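Local coordinates for protein protelomerase (PDB 4F43) that probably resolves replicated telomeres by cutting the DNA and rejoining its strands as covalently closed hairpin ends, at residues G149-R153 and Y198-T204; K283-A288 and S301-M305. The protein carries 1 engineered substitution. All coordinates share one frame. Where two conformers were deposited one is given. Residue numbers count along the deposited sequence, not the author numbering.

Contact 1 (G149-R153 and Y198-T204); sequences GMTGR and YEIPVLT
Residues 149-153 run out of the C-terminal end of the helix that begins at 140: Gly-149 to Thr-151 keep helical torsions, Gly-152 swings to phi/psi 81/8°, a left-handed conformation that favours glycine, and Arg-153 (-74/157°) continues extended. In the partner segment, residues 198-201 are strand and 202-204 carry the chain onward, with phi/psi -98/8° at Leu-203. The CA atoms come nearest at Thr-151 with Val-202 (5.0 Å) and Met-150 with Leu-203 (5.2 Å). One weak backbone hydrogen bond joins the segments, from Leu-203 N to Met-150 O (3.4 Å, 142°). Met-150, chi1 and chi2 both m, sets CE 4.0 Å from Leu-203 CB and SD 3.7 Å from Thr-204 CG2; Leu-203 CD1 approaches Gly-149 O at 3.8 Å. The contact thus fastens a helix end to the edge strand 198-201 of the four-stranded antiparallel sheet in the telomere resolvase catalytic domain, where Ile-200 pairs through its backbone with Ile-178 of strand 177-180. Thr-151 (chi1 t) lays OG1 3.3 Å from Ile-200 CD1 and 3.9 Å from Val-202 CG1, buried without a polar partner. Arg-153 (chi1 and chi2 m) folds back so that NE donates to Thr-151 O (3.2 Å), with NH1 adding a weak bond to the same oxygen (3.3 Å). Ile-200 (chi1 p, chi2 t) covers one guanidinium face with CD1, 3.5 Å from Arg-153 NE. Arg-153 NH2 lies 3.1 Å from OH of Tyr-198 (chi1 p), at an angle too poor for a hydrogen bond, and that hydroxyl bonds Gln-183 OE1 weakly; Arg-153 NH1 also binds Ile-290 O, and Phe-180 makes a cation-pi contact with this arginine.

Contact 2 (K283-A288 and S301-M305); sequences KNSYFA and SLSYM. With nucleotides of chain B.
Helix 283-291 contributes residues 283-288, held by bonds such as Phe-287 N to Lys-283 O (2.9 Å); the facing segment is 3-10 over 301-303, and the CA atoms come nearest at Asn-284 and Ser-301 (5.7 Å). Ser-301 (chi1 p) takes a hydrogen bond from ND2 of Asn-284 (chi1 m) to its OG (3.1 Å, 167°), its OG also bonds Leu-298 O, and its CB meets CB of Phe-287 (chi1 m) at 3.6 Å. Leu-302 brings CD2 within 3.4 Å of Asn-284 ND2. Tyr-304 (chi1 m) rests CB 3.9 Å from Phe-287 CD2, while its OH lies 2.9 Å from O3' of DA13 of chain B, the DNA hairpin, and bonds Tyr-262 OH. Met-305 (m, t, m) closes a Met-aromatic contact, SD 4.7 Å from the Phe-287 ring centroid and 24° off its normal, with CG 3.8 Å from Phe-287 CE2. Apolar packing on Phe-287 fixes the base of Tyr-304; its hydroxyl beside O3' and packing on a DNA phosphate are consistent with the nucleophilic tyrosine of telomere resolvases.

In the fold
Both contacts belong to the catalytic domain of this fragment of a longer protein, and their centres lie 15 Å apart. Contact 1 is almost wholly buried and ties a helix end to a sheet edge; contact 2 is only partly buried and sets a loop against a helix beside the DNA. Helix 263-276 is shared packing: Tyr-268 meets Ile-200 and Leu-203, while Ala-269 meets Phe-287. The two touch directly where Pro-201 CG lies 3.8 Å from Tyr-286 OH. Contact 1 combines a buried guanidinium with aliphatic and backbone groups, whereas contact 2 relies on sulfur-aromatic packing, one side-chain hydrogen bond and a tyrosine facing nucleic acid.

Contact 1 (G149-R153 and Y198-T204)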
ATOM      1  N   GLY A 149       0.111  -7.821 -11.489  1.00 22.95           N
ATOM      2  CA  GLY A 149      -1.091  -8.312 -12.140  1.00 24.83           C
ATOM      3  C   GLY A 149      -1.343  -9.792 -11.918  1.00 29.14           C
ATOM      4  O   GLY A 149      -2.492 -10.225 -11.835  1.00 27.81           O
ATOM      5  N   MET A 150      -0.269 -10.568 -11.812  1.00 39.50           N
ATOM      6  CA  MET A 150      -0.379 -12.024 -11.720  1.00 32.73           C
ATOM      7  C   MET A 150      -0.474 -12.557 -10.290  1.00 35.79           C
ATOM      8  O   MET A 150      -1.385 -13.321  -9.968  1.00 37.02           O
ATOM      9  CB  MET A 150       0.784 -12.698 -12.454  1.00 24.20           C
ATOM     10  CG  MET A 150       0.758 -12.534 -13.971  1.00 25.26           C
ATOM     11  SD  MET A 150      -0.541 -13.485 -14.791  1.00 54.11           S
ATOM     12  CE  MET A 150      -1.792 -12.231 -15.056  1.00 20.15           C
ATOM     13  N   THR A 151       0.467 -12.166  -9.435  1.00 43.59           N
ATOM     14  CA  THR A 151       0.491 -12.676  -8.065  1.00 46.84           C
ATOM     15  C   THR A 151      -0.331 -11.816  -7.106  1.00 48.70           C
ATOM     16  O   THR A 151      -0.686 -12.257  -6.014  1.00 52.19           O
ATOM     17  CB  THR A 151       1.932 -12.839  -7.526  1.00 44.45           C
ATOM     18  OG1 THR A 151       1.934 -13.758  -6.427  1.00 48.58           O
ATOM     19  CG2 THR A 151       2.492 -11.507  -7.067  1.00 40.07           C
ATOM     20  N   GLY A 152      -0.622 -10.586  -7.516  1.00 31.25           N
ATOM     21  CA  GLY A 152      -1.523  -9.724  -6.772  1.00 21.41           C
ATOM     22  C   GLY A 152      -0.935  -9.005  -5.574  1.00 29.58           C
ATOM     23  O   GLY A 152      -1.663  -8.370  -4.814  1.00 33.87           O
ATOM     24  N   ARG A 153       0.379  -9.094  -5.397  1.00 14.89           N
ATOM     25  CA  ARG A 153       1.030  -8.392  -4.298  1.00 23.59           C
ATOM     26  C   ARG A 153       1.115  -6.893  -4.583  1.00 30.19           C
ATOM     27  O   ARG A 153       1.065  -6.466  -5.737  1.00 32.18           O
ATOM     28  CB  ARG A 153       2.423  -8.967  -4.026  1.00 14.24           C
ATOM     29  CG  ARG A 153       2.440 -10.443  -3.649  1.00 13.79           C
ATOM     30  CD  ARG A 153       1.427 -10.761  -2.561  1.00 19.38           C
ATOM     31  NE  ARG A 153       0.225 -11.393  -3.097  1.00 13.13           N
ATOM     32  CZ  ARG A 153      -0.826 -11.738  -2.360  1.00 13.95           C
ATOM     33  NH1 ARG A 153      -1.878 -12.310  -2.930  1.00 12.65           N
ATOM     34  NH2 ARG A 153      -0.825 -11.507  -1.055  1.00 18.08           N
ATOM     35  N   TYR A 198       2.819 -17.629   3.689  1.00 40.33           N
ATOM     36  CA  TYR A 198       1.542 -18.280   3.409  1.00 34.01           C
ATOM     37  C   TYR A 198       1.310 -18.484   1.914  1.00 35.12           C
ATOM     38  O   TYR A 198       1.940 -17.834   1.079  1.00 35.66           O
ATOM     39  CB  TYR A 198       0.382 -17.505   4.046  1.00 35.48           C
ATOM     40  CG  TYR A 198       0.151 -16.121   3.479  1.00 29.47           C
ATOM     41  CD1 TYR A 198      -0.933 -15.863   2.653  1.00 20.69           C
ATOM     42  CD2 TYR A 198       1.012 -15.070   3.777  1.00 27.78           C
ATOM     43  CE1 TYR A 198      -1.155 -14.601   2.136  1.00 11.42           C
ATOM     44  CE2 TYR A 198       0.801 -13.804   3.262  1.00 28.93           C
ATOM     45  CZ  TYR A 198      -0.286 -13.577   2.441  1.00 23.08           C
ATOM     46  OH  TYR A 198      -0.502 -12.320   1.927  1.00 29.69           O
ATOM     47  N   GLU A 199       0.399 -19.396   1.588  1.00 35.48           N
ATOM     48  CA  GLU A 199       0.157 -19.792   0.205  1.00 37.17           C
ATOM     49  C   GLU A 199      -0.862 -18.890  -0.486  1.00 35.98           C
ATOM     50  O   GLU A 199      -1.929 -18.608   0.060  1.00 52.09           O
ATOM     51  CB  GLU A 199      -0.301 -21.252   0.152  1.00 40.92           C
ATOM     52  CG  GLU A 199      -0.313 -21.862  -1.239  1.00 43.84           C
ATOM     53  CD  GLU A 199      -0.644 -23.343  -1.220  1.00 52.03           C
ATOM     54  OE1 GLU A 199       0.261 -24.160  -1.494  1.00 61.74           O
ATOM     55  OE2 GLU A 199      -1.807 -23.691  -0.929  1.00 51.64           O
ATOM     56  N   ILE A 200      -0.522 -18.441  -1.691  1.00 30.32           N
ATOM     57  CA  ILE A 200      -1.397 -17.578  -2.476  1.00 35.13           C
ATOM     58  C   ILE A 200      -1.587 -18.130  -3.887  1.00 39.32           C
ATOM     59  O   ILE A 200      -0.695 -18.780  -4.428  1.00 41.41           O
ATOM     60  CB  ILE A 200      -0.836 -16.144  -2.575  1.00 27.74           C
ATOM     61  CG1 ILE A 200       0.577 -16.160  -3.163  1.00 26.54           C
ATOM     62  CG2 ILE A 200      -0.843 -15.473  -1.215  1.00 28.72           C
ATOM     63  CD1 ILE A 200       1.147 -14.782  -3.418  1.00 27.45           C
ATOM     64  N   PRO A 201      -2.760 -17.881  -4.487  1.00 40.64           N
ATOM     65  CA  PRO A 201      -3.007 -18.317  -5.864  1.00 38.95           C
ATOM     66  C   PRO A 201      -2.329 -17.400  -6.874  1.00 36.73           C
ATOM     67  O   PRO A 201      -2.042 -16.244  -6.568  1.00 22.30           O
ATOM     68  CB  PRO A 201      -4.527 -18.199  -5.993  1.00 37.60           C
ATOM     69  CG  PRO A 201      -4.890 -17.111  -5.045  1.00 34.66           C
ATOM     70  CD  PRO A 201      -3.957 -17.272  -3.878  1.00 40.50           C
ATOM     71  N   VAL A 202      -2.076 -17.924  -8.070  1.00 32.38           N
ATOM     72  CA  VAL A 202      -1.523 -17.130  -9.161  1.00 29.88           C
ATOM     73  C   VAL A 202      -2.351 -17.318 -10.429  1.00 32.46           C
ATOM     74  O   VAL A 202      -3.025 -18.334 -10.595  1.00 26.30           O
ATOM     75  CB  VAL A 202      -0.053 -17.489  -9.443  1.00 20.96           C
ATOM     76  CG1 VAL A 202       0.843 -16.939  -8.348  1.00 18.31           C
ATOM     77  CG2 VAL A 202       0.116 -18.990  -9.569  1.00 23.06           C
ATOM     78  N   LEU A 203      -2.295 -16.334 -11.320  1.00 20.45           N
ATOM     79  CA  LEU A 203      -3.154 -16.322 -12.501  1.00 25.24           C
ATOM     80  C   LEU A 203      -2.446 -16.840 -13.752  1.00 37.29           C
ATOM     81  O   LEU A 203      -2.979 -16.762 -14.858  1.00 45.10           O
ATOM     82  CB  LEU A 203      -3.721 -14.918 -12.729  1.00 21.61           C
ATOM     83  CG  LEU A 203      -4.475 -14.360 -11.517  1.00 20.13           C
ATOM     84  CD1 LEU A 203      -5.072 -12.998 -11.821  1.00 23.63           C
ATOM     85  CD2 LEU A 203      -5.552 -15.334 -11.064  1.00 14.73           C
ATOM     86  N   THR A 204      -1.242 -17.365 -13.563  1.00 36.75           N
ATOM     87  CA  THR A 204      -0.526 -18.074 -14.617  1.00 31.38           C
ATOM     88  C   THR A 204       0.356 -19.124 -13.951  1.00 34.00           C
ATOM     89  O   THR A 204       0.518 -19.105 -12.732  1.00 39.10           O
ATOM     90  CB  THR A 204       0.331 -17.126 -15.480  1.00 33.99           C
ATOM     91  OG1 THR A 204       0.800 -17.822 -16.643  1.00 45.74           O
ATOM     92  CG2 THR A 204       1.516 -16.606 -14.689  1.00 30.65           C
TER

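Contact 2 (K283-A288 and S301-M305)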
ATOM      1  N   LYS A 283     -16.975 -14.761   0.053  1.00 20.93           N
ATOM      2  CA  LYS A 283     -16.087 -13.894  -0.714  1.00 15.22           C
ATOM      3  C   LYS A 283     -15.136 -13.141   0.210  1.00 13.63           C
ATOM      4  O   LYS A 283     -13.938 -13.045  -0.063  1.00 27.84           O
ATOM      5  CB  LYS A 283     -16.904 -12.903  -1.546  1.00 14.25           C
ATOM      6  CG  LYS A 283     -16.405 -12.714  -2.967  1.00 14.35           C
ATOM      7  CD  LYS A 283     -17.325 -11.787  -3.746  1.00 15.24           C
ATOM      8  CE  LYS A 283     -17.030 -11.832  -5.235  1.00  9.95           C
ATOM      9  NZ  LYS A 283     -15.635 -11.418  -5.537  1.00 10.29           N
ATOM     10  N   ASN A 284     -15.678 -12.614   1.304  1.00  9.73           N
ATOM     11  CA  ASN A 284     -14.882 -11.885   2.283  1.00  8.54           C
ATOM     12  C   ASN A 284     -13.784 -12.753   2.889  1.00 15.87           C
ATOM     13  O   ASN A 284     -12.658 -12.296   3.095  1.00 24.88           O
ATOM     14  CB  ASN A 284     -15.777 -11.327   3.395  1.00 10.89           C
ATOM     15  CG  ASN A 284     -16.907 -10.466   2.862  1.00  9.58           C
ATOM     16  OD1 ASN A 284     -18.038 -10.928   2.715  1.00  7.88           O
ATOM     17  ND2 ASN A 284     -16.605  -9.207   2.567  1.00  9.00           N
ATOM     18  N   SER A 285     -14.120 -14.010   3.158  1.00 14.32           N
ATOM     19  CA  SER A 285     -13.177 -14.936   3.770  0.99 16.92           C
ATOM     20  C   SER A 285     -12.023 -15.258   2.825  1.00 17.83           C
ATOM     21  O   SER A 285     -10.860 -15.238   3.228  1.00 30.34           O
ATOM     22  CB  SER A 285     -13.886 -16.221   4.198  0.99 19.15           C
ATOM     23  OG  SER A 285     -13.022 -17.044   4.963  0.99 16.53           O
ATOM     24  N   TYR A 286     -12.353 -15.552   1.572  1.00 15.21           N
ATOM     25  CA  TYR A 286     -11.346 -15.876   0.571  1.00 22.58           C
ATOM     26  C   TYR A 286     -10.455 -14.669   0.305  1.00 22.57           C
ATOM     27  O   TYR A 286      -9.234 -14.801   0.189  1.00 33.91           O
ATOM     28  CB  TYR A 286     -12.006 -16.352  -0.723  1.00 24.91           C
ATOM     29  CG  TYR A 286     -11.030 -16.927  -1.721  1.00 32.87           C
ATOM     30  CD1 TYR A 286     -10.394 -18.137  -1.478  1.00 31.60           C
ATOM     31  CD2 TYR A 286     -10.749 -16.265  -2.907  1.00 31.35           C
ATOM     32  CE1 TYR A 286      -9.500 -18.669  -2.386  1.00 24.78           C
ATOM     33  CE2 TYR A 286      -9.857 -16.791  -3.822  1.00 26.26           C
ATOM     34  CZ  TYR A 286      -9.236 -17.992  -3.556  1.00 22.34           C
ATOM     35  OH  TYR A 286      -8.346 -18.520  -4.462  1.00 19.96           O
ATOM     36  N   PHE A 287     -11.077 -13.496   0.216  1.00 22.80           N
ATOM     37  CA  PHE A 287     -10.341 -12.249   0.045  1.00 13.72           C
ATOM     38  C   PHE A 287      -9.351 -12.045   1.184  1.00  9.68           C
ATOM     39  O   PHE A 287      -8.172 -11.785   0.952  1.00 14.78           O
ATOM     40  CB  PHE A 287     -11.305 -11.065  -0.034  1.00 17.15           C
ATOM     41  CG  PHE A 287     -11.794 -10.772  -1.422  1.00 22.01           C
ATOM     42  CD1 PHE A 287     -12.193 -11.797  -2.262  1.00 22.11           C
ATOM     43  CD2 PHE A 287     -11.862  -9.470  -1.883  1.00 24.55           C
ATOM     44  CE1 PHE A 287     -12.643 -11.529  -3.541  1.00 27.98           C
ATOM     45  CE2 PHE A 287     -12.314  -9.194  -3.157  1.00 28.75           C
ATOM     46  CZ  PHE A 287     -12.705 -10.226  -3.988  1.00 29.54           C
ATOM     47  N   ALA A 288      -9.835 -12.183   2.414  1.00 11.74           N
ATOM     48  CA  ALA A 288      -8.990 -12.028   3.591  1.00 12.77           C
ATOM     49  C   ALA A 288      -7.860 -13.054   3.609  1.00 16.31           C
ATOM     50  O   ALA A 288      -6.759 -12.769   4.080  1.00 24.60           O
ATOM     51  CB  ALA A 288      -9.824 -12.136   4.856  1.00  8.54           C
ATOM     52  N   SER A 301     -11.705  -6.470   3.505  1.00 31.83           N
ATOM     53  CA  SER A 301     -11.952  -6.999   2.168  1.00 14.85           C
ATOM     54  C   SER A 301     -13.024  -6.207   1.422  1.00 13.32           C
ATOM     55  O   SER A 301     -13.090  -6.242   0.191  1.00 13.72           O
ATOM     56  CB  SER A 301     -12.359  -8.472   2.246  1.00  8.55           C
ATOM     57  OG  SER A 301     -13.575  -8.629   2.956  1.00  9.77           O
ATOM     58  N   LEU A 302     -13.860  -5.494   2.174  1.00 12.44           N
ATOM     59  CA  LEU A 302     -14.925  -4.682   1.593  0.78  8.40           C
ATOM     60  C   LEU A 302     -14.369  -3.609   0.662  1.00 19.65           C
ATOM     61  O   LEU A 302     -15.057  -3.151  -0.251  1.00 26.90           O
ATOM     62  CB  LEU A 302     -15.764  -4.029   2.693  0.78 10.46           C
ATOM     63  CG  LEU A 302     -16.484  -4.965   3.666  0.78  9.07           C
ATOM     64  CD1 LEU A 302     -17.222  -4.164   4.725  0.78  6.92           C
ATOM     65  CD2 LEU A 302     -17.441  -5.881   2.918  0.78  9.03           C
ATOM     66  N   SER A 303     -13.123  -3.212   0.899  1.00 23.94           N
ATOM     67  CA  SER A 303     -12.480  -2.181   0.095  1.00 25.49           C
ATOM     68  C   SER A 303     -11.939  -2.738  -1.222  1.00 26.37           C
ATOM     69  O   SER A 303     -11.530  -1.979  -2.100  1.00 22.58           O
ATOM     70  CB  SER A 303     -11.346  -1.518   0.882  1.00 24.83           C
ATOM     71  OG  SER A 303     -11.825  -0.932   2.082  1.00 22.39           O
ATOM     72  N   TYR A 304     -11.939  -4.062  -1.357  1.00 26.82           N
ATOM     73  CA  TYR A 304     -11.376  -4.700  -2.547  1.00 22.23           C
ATOM     74  C   TYR A 304     -12.442  -5.163  -3.535  1.00 21.42           C
ATOM     75  O   TYR A 304     -12.125  -5.754  -4.567  1.00 25.54           O
ATOM     76  CB  TYR A 304     -10.480  -5.877  -2.154  1.00 19.89           C
ATOM     77  CG  TYR A 304      -9.184  -5.466  -1.499  1.00 25.53           C
ATOM     78  CD1 TYR A 304      -8.052  -5.209  -2.260  1.00 29.79           C
ATOM     79  CD2 TYR A 304      -9.092  -5.332  -0.119  1.00 27.80           C
ATOM     80  CE1 TYR A 304      -6.865  -4.828  -1.668  1.00 32.92           C
ATOM     81  CE2 TYR A 304      -7.908  -4.953   0.484  1.00 28.94           C
ATOM     82  CZ  TYR A 304      -6.797  -4.703  -0.294  1.00 32.52           C
ATOM     83  OH  TYR A 304      -5.617  -4.325   0.305  1.00 28.59           O
ATOM     84  N   MET A 305     -13.703  -4.894  -3.217  1.00 15.99           N
ATOM     85  CA  MET A 305     -14.803  -5.318  -4.074  1.00 29.02           C
ATOM     86  C   MET A 305     -15.439  -4.121  -4.778  1.00 27.58           C
ATOM     87  O   MET A 305     -16.340  -3.475  -4.245  1.00 18.19           O
ATOM     88  CB  MET A 305     -15.841  -6.091  -3.260  1.00 24.94           C
ATOM     89  CG  MET A 305     -15.225  -7.004  -2.210  1.00 21.10           C
ATOM     90  SD  MET A 305     -16.289  -8.361  -1.689  1.00 10.86           S
ATOM     91  CE  MET A 305     -17.728  -7.478  -1.101  1.00  8.41           C
TER
ATOM     92  P    DA B  13      -8.438   1.398  -1.714  1.00 35.61           P
ATOM     93  OP1  DA B  13      -7.964   0.732  -2.948  1.00 35.03           O
ATOM     94  OP2  DA B  13      -9.884   1.620  -1.502  1.00 47.14           O
ATOM     95  O5'  DA B  13      -7.879   0.584  -0.457  1.00 31.00           O
ATOM     96  C5'  DA B  13      -6.477   0.428  -0.285  1.00 30.32           C
ATOM     97  C4'  DA B  13      -6.180  -0.350   0.983  1.00 29.56           C
ATOM     98  O4'  DA B  13      -5.873   0.577   2.055  1.00 28.71           O
ATOM     99  C3'  DA B  13      -7.330  -1.212   1.493  1.00 29.82           C
ATOM    100  O3'  DA B  13      -6.815  -2.408   2.061  1.00 30.03           O
ATOM    101  C2'  DA B  13      -7.975  -0.329   2.555  1.00 29.13           C
ATOM    102  C1'  DA B  13      -6.742   0.344   3.145  1.00 28.43           C
ATOM    103  N9   DA B  13      -7.006   1.623   3.795  1.00 28.26           N
ATOM    104  C8   DA B  13      -8.033   2.491   3.553  1.00 28.81           C
ATOM    105  N7   DA B  13      -8.000   3.567   4.304  1.00 29.04           N
ATOM    106  C5   DA B  13      -6.874   3.393   5.092  1.00 28.59           C
ATOM    107  C6   DA B  13      -6.276   4.178   6.097  1.00 29.06           C
ATOM    108  N6   DA B  13      -6.748   5.359   6.514  1.00 30.03           N
ATOM    109  N1   DA B  13      -5.156   3.697   6.672  1.00 30.41           N
ATOM    110  C2   DA B  13      -4.667   2.518   6.275  1.00 28.66           C
ATOM    111  N3   DA B  13      -5.138   1.695   5.342  1.00 30.14           N
ATOM    112  C4   DA B  13      -6.251   2.198   4.787  1.00 28.15           C
TER